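YJHT (Escherichia coli, PDB 2UVK) catalyses the interconversion of the alpha and beta anomers of N-acetylneuraminate, probably helping the bacterium to compete for scarce extracellular sialic acid. Local coordinates at residues Gly213-Ala218 / Gly242-Phe247; Gly200-Leu205 / Asp223-Asn228. All blocks are in the same frame, centred on the assembly; numbering follows the deposited sequence.

Contact 1 of 2, residues Gly213-Ala218 / Gly242-Phe247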
ATOM      1  N   GLY B 213       6.102 -11.468 -14.494  1.00 17.89           N
ATOM      2  CA  GLY B 213       6.841 -12.476 -15.260  1.00 19.03           C
ATOM      3  C   GLY B 213       7.568 -13.584 -14.514  1.00 19.33           C
ATOM      4  O   GLY B 213       8.237 -14.432 -15.126  1.00 20.76           O
ATOM      5  N   LEU B 214       7.455 -13.591 -13.198  1.00 18.32           N
ATOM      6  CA  LEU B 214       8.040 -14.638 -12.378  1.00 18.32           C
ATOM      7  C   LEU B 214       7.017 -15.190 -11.416  1.00 17.55           C
ATOM      8  O   LEU B 214       6.463 -14.443 -10.607  1.00 16.71           O
ATOM      9  CB  LEU B 214       9.179 -14.058 -11.567  1.00 19.26           C
ATOM     10  CG  LEU B 214       9.865 -15.045 -10.623  1.00 19.00           C
ATOM     11  CD1 LEU B 214      10.690 -16.117 -11.386  1.00 19.59           C
ATOM     12  CD2 LEU B 214      10.715 -14.274  -9.629  1.00 19.08           C
ATOM     13  N   ARG B 215       6.784 -16.487 -11.500  1.00 16.66           N
ATOM     14  CA  ARG B 215       5.890 -17.177 -10.597  1.00 17.13           C
ATOM     15  C   ARG B 215       6.659 -17.969  -9.544  1.00 17.25           C
ATOM     16  O   ARG B 215       7.884 -18.214  -9.683  1.00 17.82           O
ATOM     17  CB  ARG B 215       4.999 -18.098 -11.388  1.00 16.66           C
ATOM     18  CG  ARG B 215       3.968 -17.358 -12.230  1.00 18.22           C
ATOM     19  CD  ARG B 215       4.049 -17.748 -13.662  1.00 19.92           C
ATOM     20  NE  ARG B 215       3.044 -17.054 -14.473  1.00 17.80           N
ATOM     21  CZ  ARG B 215       3.190 -15.836 -14.992  1.00 20.95           C
ATOM     22  NH1 ARG B 215       4.277 -15.106 -14.765  1.00 22.70           N
ATOM     23  NH2 ARG B 215       2.200 -15.319 -15.712  1.00 23.44           N
ATOM     24  N   THR B 216       5.926 -18.364  -8.519  1.00 17.47           N
ATOM     25  CA  THR B 216       6.405 -19.220  -7.438  1.00 17.21           C
ATOM     26  C   THR B 216       5.676 -20.567  -7.469  1.00 18.08           C
ATOM     27  O   THR B 216       4.504 -20.624  -7.859  1.00 17.29           O
ATOM     28  CB  THR B 216       6.204 -18.561  -6.068  1.00 17.35           C
ATOM     29  OG1 THR B 216       6.742 -19.406  -5.042  1.00 18.55           O
ATOM     30  CG2 THR B 216       4.743 -18.330  -5.777  1.00 17.61           C
ATOM     31  N   ASP B 217       6.371 -21.662  -7.107  1.00 18.07           N
ATOM     32  CA  ASP B 217       5.721 -22.956  -6.943  1.00 18.73           C
ATOM     33  C   ASP B 217       5.278 -23.172  -5.487  1.00 18.17           C
ATOM     34  O   ASP B 217       4.804 -24.246  -5.135  1.00 18.55           O
ATOM     35  CB  ASP B 217       6.632 -24.100  -7.423  1.00 19.24           C
ATOM     36  CG  ASP B 217       7.852 -24.258  -6.578  1.00 21.01           C
ATOM     37  OD1 ASP B 217       8.149 -23.343  -5.792  1.00 22.71           O
ATOM     38  OD2 ASP B 217       8.519 -25.319  -6.713  1.00 24.66           O
ATOM     39  N   ALA B 218       5.355 -22.114  -4.672  1.00 18.47           N
ATOM     40  CA  ALA B 218       4.989 -22.209  -3.271  1.00 18.00           C
ATOM     41  C   ALA B 218       3.511 -22.527  -3.067  1.00 18.09           C
ATOM     42  O   ALA B 218       2.643 -22.182  -3.911  1.00 18.06           O
ATOM     43  CB  ALA B 218       5.359 -20.935  -2.539  1.00 18.50           C
ATOM     44  N   GLY B 242       6.379 -22.807 -11.296  1.00 18.64           N
ATOM     45  CA  GLY B 242       5.083 -22.349 -10.790  1.00 17.86           C
ATOM     46  C   GLY B 242       4.243 -21.841 -11.939  1.00 17.47           C
ATOM     47  O   GLY B 242       4.707 -21.707 -13.064  1.00 17.58           O
ATOM     48  N   VAL B 243       2.966 -21.623 -11.637  1.00 16.16           N
ATOM     49  CA  VAL B 243       2.041 -20.978 -12.568  1.00 15.49           C
ATOM     50  C   VAL B 243       1.356 -19.820 -11.865  1.00 15.25           C
ATOM     51  O   VAL B 243       1.468 -19.635 -10.657  1.00 16.42           O
ATOM     52  CB  VAL B 243       0.961 -21.959 -13.086  1.00 15.99           C
ATOM     53  CG1 VAL B 243       1.606 -23.091 -13.880  1.00 18.25           C
ATOM     54  CG2 VAL B 243       0.110 -22.473 -11.931  1.00 16.67           C
ATOM     55  N   ALA B 244       0.621 -19.042 -12.643  1.00 13.61           N
ATOM     56  CA  ALA B 244      -0.334 -18.110 -12.091  1.00 12.29           C
ATOM     57  C   ALA B 244      -1.674 -18.307 -12.820  1.00 11.63           C
ATOM     58  O   ALA B 244      -1.720 -18.844 -13.923  1.00 12.45           O
ATOM     59  CB  ALA B 244       0.148 -16.698 -12.204  1.00 12.63           C
ATOM     60  N   GLY B 245      -2.765 -17.901 -12.184  1.00 12.23           N
ATOM     61  CA  GLY B 245      -4.072 -18.082 -12.780  1.00 11.41           C
ATOM     62  C   GLY B 245      -4.536 -19.521 -12.853  1.00 12.07           C
ATOM     63  O   GLY B 245      -5.375 -19.871 -13.678  1.00 11.81           O
ATOM     64  N   GLY B 246      -3.991 -20.380 -11.985  1.00 12.44           N
ATOM     65  CA  GLY B 246      -4.485 -21.743 -11.875  1.00 13.50           C
ATOM     66  C   GLY B 246      -5.852 -21.847 -11.202  1.00 13.97           C
ATOM     67  O   GLY B 246      -6.348 -20.894 -10.600  1.00 13.94           O
ATOM     68  N   PHE B 247      -6.431 -23.046 -11.300  1.00 15.53           N
ATOM     69  CA  PHE B 247      -7.740 -23.382 -10.734  1.00 16.40           C
ATOM     70  C   PHE B 247      -7.582 -24.273  -9.512  1.00 16.91           C
ATOM     71  O   PHE B 247      -6.669 -25.110  -9.452  1.00 17.30           O
ATOM     72  CB  PHE B 247      -8.571 -24.125 -11.772  1.00 16.62           C
ATOM     73  CG  PHE B 247      -8.807 -23.339 -13.029  1.00 16.18           C
ATOM     74  CD1 PHE B 247      -9.950 -22.563 -13.177  1.00 16.33           C
ATOM     75  CD2 PHE B 247      -7.899 -23.402 -14.076  1.00 16.69           C
ATOM     76  CE1 PHE B 247     -10.154 -21.850 -14.327  1.00 16.55           C
ATOM     77  CE2 PHE B 247      -8.111 -22.661 -15.214  1.00 15.81           C
ATOM     78  CZ  PHE B 247      -9.250 -21.918 -15.341  1.00 15.87           C
TER
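Arg-215 lays its aliphatic chain against the backbone of Gly-242 to Ala-244. The contact lies within the fifth Kelch repeat of the beta-propeller and joins the short strand 214-215 to the loop that leads into strand 247-251. The CB of Arg-215 starts toward that loop. Its CG lies beside the backbone N and anti to the carbonyl carbon (chi1 -71°). From there Arg-215 CG packs at 3.6 Å on Val-243 C. The chain then bends, with chi2 at 125°, and CD stays close to the loop, near Val-243 C and Ala-244 N. Farther out, Arg-215 NE lies 3.7 Å from Ala-244 CB, which comes toward the arginine and also meets its CG. Val-243 C and Ala-244 N lie obliquely to the guanidinium. The contact here is packing of the arginine chain on backbone and on the Ala-244 methyl. NE and NH1 have partners outside the two segments: NE donates to Ala-261 O, and NH1 forms a salt bridge with Glu-209 OE2. The arginine thus spans from this loop to Glu-209, predicted to be the proton acceptor.

Val-243 turns its side chain away and offers only backbone. Thr-216 also points away, and its OG1 takes part in a hydrogen bond with Tyr-189 OH. The same oxygen accepts from Ala-218 N at 3.1 Å, which makes an ST turn. Asp-217 CB lies 4.1 Å from Gly-242 CA, while its carboxylate leads away to Ser-239 OG, hydrogen-bonded through OD2. Gly-242 has positive phi and packs by its bare CA, 3.9 Å from Asp-217 CA. The backbone of Thr-216 and Asp-217 fills the side a CB would take. Gly-242 CA also makes a CH...O contact with Thr-216 O at 3.4 Å.

Contact 2 of 2, residues Gly200-Leu205 / Asp223-Asn228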
ATOM      1  N   GLY B 200     -13.197 -24.684   6.195  1.00 22.25           N
ATOM      2  CA  GLY B 200     -13.217 -24.474   7.635  1.00 22.56           C
ATOM      3  C   GLY B 200     -12.103 -23.550   8.070  1.00 21.88           C
ATOM      4  O   GLY B 200     -11.937 -22.463   7.512  1.00 22.28           O
ATOM      5  N   ASP B 201     -11.290 -24.003   9.019  1.00 21.17           N
ATOM      6  CA  ASP B 201     -10.266 -23.148   9.622  1.00 20.14           C
ATOM      7  C   ASP B 201      -8.934 -23.199   8.874  1.00 19.55           C
ATOM      8  O   ASP B 201      -7.927 -22.706   9.382  1.00 20.82           O
ATOM      9  CB  ASP B 201     -10.079 -23.517  11.108  1.00 20.86           C
ATOM     10  CG  ASP B 201     -11.149 -22.924  12.000  1.00 21.91           C
ATOM     11  OD1 ASP B 201     -11.858 -21.986  11.594  1.00 23.87           O
ATOM     12  OD2 ASP B 201     -11.313 -23.429  13.148  1.00 25.11           O
ATOM     13  N   LYS B 202      -8.935 -23.755   7.657  1.00 19.32           N
ATOM     14  CA  LYS B 202      -7.733 -23.769   6.807  1.00 18.44           C
ATOM     15  C   LYS B 202      -7.979 -23.070   5.476  1.00 17.77           C
ATOM     16  O   LYS B 202      -9.032 -23.239   4.886  1.00 17.85           O
ATOM     17  CB  LYS B 202      -7.297 -25.186   6.497  1.00 20.19           C
ATOM     18  CG  LYS B 202      -6.947 -26.020   7.735  1.00 21.83           C
ATOM     19  CD  LYS B 202      -5.805 -25.443   8.547  1.00 23.38           C
ATOM     20  CE  LYS B 202      -5.422 -26.373   9.706  1.00 23.79           C
ATOM     21  NZ  LYS B 202      -4.864 -27.650   9.203  1.00 23.51           N
ATOM     22  N   THR B 203      -6.995 -22.285   5.040  1.00 15.88           N
ATOM     23  CA  THR B 203      -6.991 -21.731   3.679  1.00 15.36           C
ATOM     24  C   THR B 203      -5.610 -21.965   3.066  1.00 14.94           C
ATOM     25  O   THR B 203      -4.589 -21.852   3.740  1.00 15.59           O
ATOM     26  CB  THR B 203      -7.287 -20.255   3.739  1.00 14.37           C
ATOM     27  OG1 THR B 203      -8.613 -20.074   4.251  1.00 17.67           O
ATOM     28  CG2 THR B 203      -7.129 -19.596   2.330  1.00 15.13           C
ATOM     29  N   TRP B 204      -5.602 -22.278   1.773  1.00 15.02           N
ATOM     30  CA  TRP B 204      -4.394 -22.534   1.013  1.00 14.31           C
ATOM     31  C   TRP B 204      -4.258 -21.520  -0.127  1.00 14.53           C
ATOM     32  O   TRP B 204      -5.253 -21.207  -0.765  1.00 14.18           O
ATOM     33  CB  TRP B 204      -4.440 -23.949   0.446  1.00 16.33           C
ATOM     34  CG  TRP B 204      -4.522 -25.003   1.511  1.00 17.60           C
ATOM     35  CD1 TRP B 204      -3.471 -25.580   2.137  1.00 19.97           C
ATOM     36  CD2 TRP B 204      -5.713 -25.611   2.056  1.00 17.24           C
ATOM     37  NE1 TRP B 204      -3.921 -26.496   3.052  1.00 19.08           N
ATOM     38  CE2 TRP B 204      -5.288 -26.533   3.035  1.00 19.98           C
ATOM     39  CE3 TRP B 204      -7.082 -25.451   1.841  1.00 18.71           C
ATOM     40  CZ2 TRP B 204      -6.189 -27.310   3.774  1.00 18.52           C
ATOM     41  CZ3 TRP B 204      -7.976 -26.228   2.576  1.00 19.16           C
ATOM     42  CH2 TRP B 204      -7.517 -27.140   3.537  1.00 18.82           C
ATOM     43  N   LEU B 205      -3.034 -21.021  -0.331  1.00 13.23           N
ATOM     44  CA  LEU B 205      -2.660 -20.049  -1.391  1.00 13.32           C
ATOM     45  C   LEU B 205      -1.632 -20.731  -2.267  1.00 13.21           C
ATOM     46  O   LEU B 205      -0.520 -21.013  -1.819  1.00 13.18           O
ATOM     47  CB  LEU B 205      -2.068 -18.781  -0.782  1.00 12.85           C
ATOM     48  CG  LEU B 205      -2.880 -18.062   0.295  1.00 13.35           C
ATOM     49  CD1 LEU B 205      -2.083 -16.868   0.854  1.00 13.62           C
ATOM     50  CD2 LEU B 205      -4.212 -17.600  -0.253  1.00 13.67           C
ATOM     51  N   ASP B 223      -3.550 -21.240   8.895  1.00 17.88           N
ATOM     52  CA  ASP B 223      -4.173 -22.084   9.905  1.00 19.18           C
ATOM     53  C   ASP B 223      -4.847 -21.200  10.962  1.00 18.72           C
ATOM     54  O   ASP B 223      -4.181 -20.558  11.774  1.00 19.29           O
ATOM     55  CB  ASP B 223      -3.081 -22.959  10.483  1.00 19.57           C
ATOM     56  CG  ASP B 223      -3.598 -23.922  11.547  1.00 21.14           C
ATOM     57  OD1 ASP B 223      -4.742 -23.763  12.013  1.00 23.12           O
ATOM     58  OD2 ASP B 223      -2.830 -24.839  11.916  1.00 25.16           O
ATOM     59  N   PHE B 224      -6.171 -21.157  10.918  1.00 19.65           N
ATOM     60  CA  PHE B 224      -6.978 -20.372  11.842  1.00 21.12           C
ATOM     61  C   PHE B 224      -7.491 -21.211  13.029  1.00 21.94           C
ATOM     62  O   PHE B 224      -8.392 -20.752  13.717  1.00 22.49           O
ATOM     63  CB  PHE B 224      -8.226 -19.821  11.131  1.00 20.61           C
ATOM     64  CG  PHE B 224      -7.948 -18.753  10.070  1.00 19.71           C
ATOM     65  CD1 PHE B 224      -8.045 -17.418  10.396  1.00 19.65           C
ATOM     66  CD2 PHE B 224      -7.678 -19.101   8.756  1.00 18.98           C
ATOM     67  CE1 PHE B 224      -7.828 -16.436   9.436  1.00 20.96           C
ATOM     68  CE2 PHE B 224      -7.477 -18.102   7.780  1.00 18.63           C
ATOM     69  CZ  PHE B 224      -7.547 -16.797   8.143  1.00 20.24           C
ATOM     70  N   THR B 225      -6.940 -22.404  13.253  1.00 23.54           N
ATOM     71  CA  THR B 225      -7.486 -23.331  14.273  1.00 24.52           C
ATOM     72  C   THR B 225      -7.221 -22.880  15.701  1.00 26.29           C
ATOM     73  O   THR B 225      -7.954 -23.258  16.625  1.00 27.26           O
ATOM     74  CB  THR B 225      -6.938 -24.761  14.106  1.00 24.91           C
ATOM     75  OG1 THR B 225      -5.506 -24.756  14.193  1.00 25.24           O
ATOM     76  CG2 THR B 225      -7.361 -25.371  12.779  1.00 25.60           C
ATOM     77  N   GLY B 226      -6.185 -22.079  15.896  1.00 27.53           N
ATOM     78  CA  GLY B 226      -5.759 -21.707  17.230  1.00 28.48           C
ATOM     79  C   GLY B 226      -6.118 -20.287  17.571  1.00 29.28           C
ATOM     80  O   GLY B 226      -6.814 -19.595  16.822  1.00 29.59           O
ATOM     81  N   ASN B 227      -5.601 -19.839  18.707  1.00 29.60           N
ATOM     82  CA  ASN B 227      -5.845 -18.495  19.185  1.00 30.03           C
ATOM     83  C   ASN B 227      -5.169 -17.442  18.301  1.00 29.22           C
ATOM     84  O   ASN B 227      -5.580 -16.288  18.278  1.00 30.04           O
ATOM     85  CB  ASN B 227      -5.344 -18.354  20.633  1.00 30.89           C
ATOM     86  CG  ASN B 227      -6.139 -19.206  21.638  1.00 33.22           C
ATOM     87  OD1 ASN B 227      -5.941 -19.080  22.847  1.00 36.68           O
ATOM     88  ND2 ASN B 227      -7.029 -20.070  21.146  1.00 35.28           N
ATOM     89  N   ASN B 228      -4.116 -17.849  17.599  1.00 27.43           N
ATOM     90  CA  ASN B 228      -3.323 -16.965  16.760  1.00 26.18           C
ATOM     91  C   ASN B 228      -3.198 -17.566  15.361  1.00 24.27           C
ATOM     92  O   ASN B 228      -2.887 -18.742  15.221  1.00 24.81           O
ATOM     93  CB  ASN B 228      -1.931 -16.813  17.367  1.00 26.29           C
ATOM     94  CG  ASN B 228      -1.967 -16.206  18.759  1.00 26.96           C
ATOM     95  OD1 ASN B 228      -2.520 -15.121  18.950  1.00 29.23           O
ATOM     96  ND2 ASN B 228      -1.360 -16.889  19.735  1.00 27.63           N
TER
HETATM   97  O   HOH W   1      -2.189 -26.807   9.955  1.00 34.93           O
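Phe-224 N donates a hydrogen bond to Asp-201 O at 2.8 Å, and this bond holds the tight part of the contact. It is fairly straight, 160° at the hydrogen. The same carbonyl oxygen lies in the plane of the Phe-224 ring, at its edge, and sits 3.4 Å from Phe-224 CB. One oxygen thus meets both the backbone and the side chain of Phe-224. The Phe-224 side chain crosses that of Thr-203 obliquely, and Thr-203 OG1 is hydrogen-bonded to Asn-198. The ring also stacks with His-117 and touches Phe-115, both of strand 112-117.

Next to this bond, Lys-202 and Asp-223 form an antiparallel non-hydrogen-bonded pair. They join strands 202-206 and 219-223, the two middle strands of a four-stranded propeller blade. Their side chains lie side by side and point the same way. Asp-223 CG is anti to the backbone N (chi1 -179°), which lays the carboxylate beside Lys-202 CD and CE. Lys-202 CE rests 3.5 Å from Asp-223 OD1. That oxygen also serves an Asx turn: Asp-223 OD1 accepts from Thr-225 N at 2.9 Å and from Thr-225 OG1, which meets it on the syn side. Two bonds grip OD1, while OD2 meets a water.

The outer side is looser and wetter. Lys-202 NZ is 4.4 Å from Asp-223 OD2, too far for a salt bridge. The water spans the gap, accepting from NZ and donating to OD2 at 2.9 Å each. Exposed Thr-225 reaches back with its methyl: CG2 touches Asp-201 CB at 3.7 Å and also meets Lys-202 CE.

In the fold
Both contacts belong to the fifth Kelch repeat region, but at different depths. Contact 1 is buried; its centre lies about 11 Å from the centre of the chain. Contact 2 is at the surface, and its centre lies about 20 Å from the centre of the chain. The two contacts do not touch. Contact 2 pairs the middle strands of the blade near a turn. Contact 1 joins the short strand 214-215 and its following residues to a loop, beside the predicted active site. Along the chain their segments alternate. Contact 1 is mainly nonpolar packing against backbone, and its charged groups find partners outside it. Contact 2 keeps much of its polar bonding within its own segments and uses water between its charges.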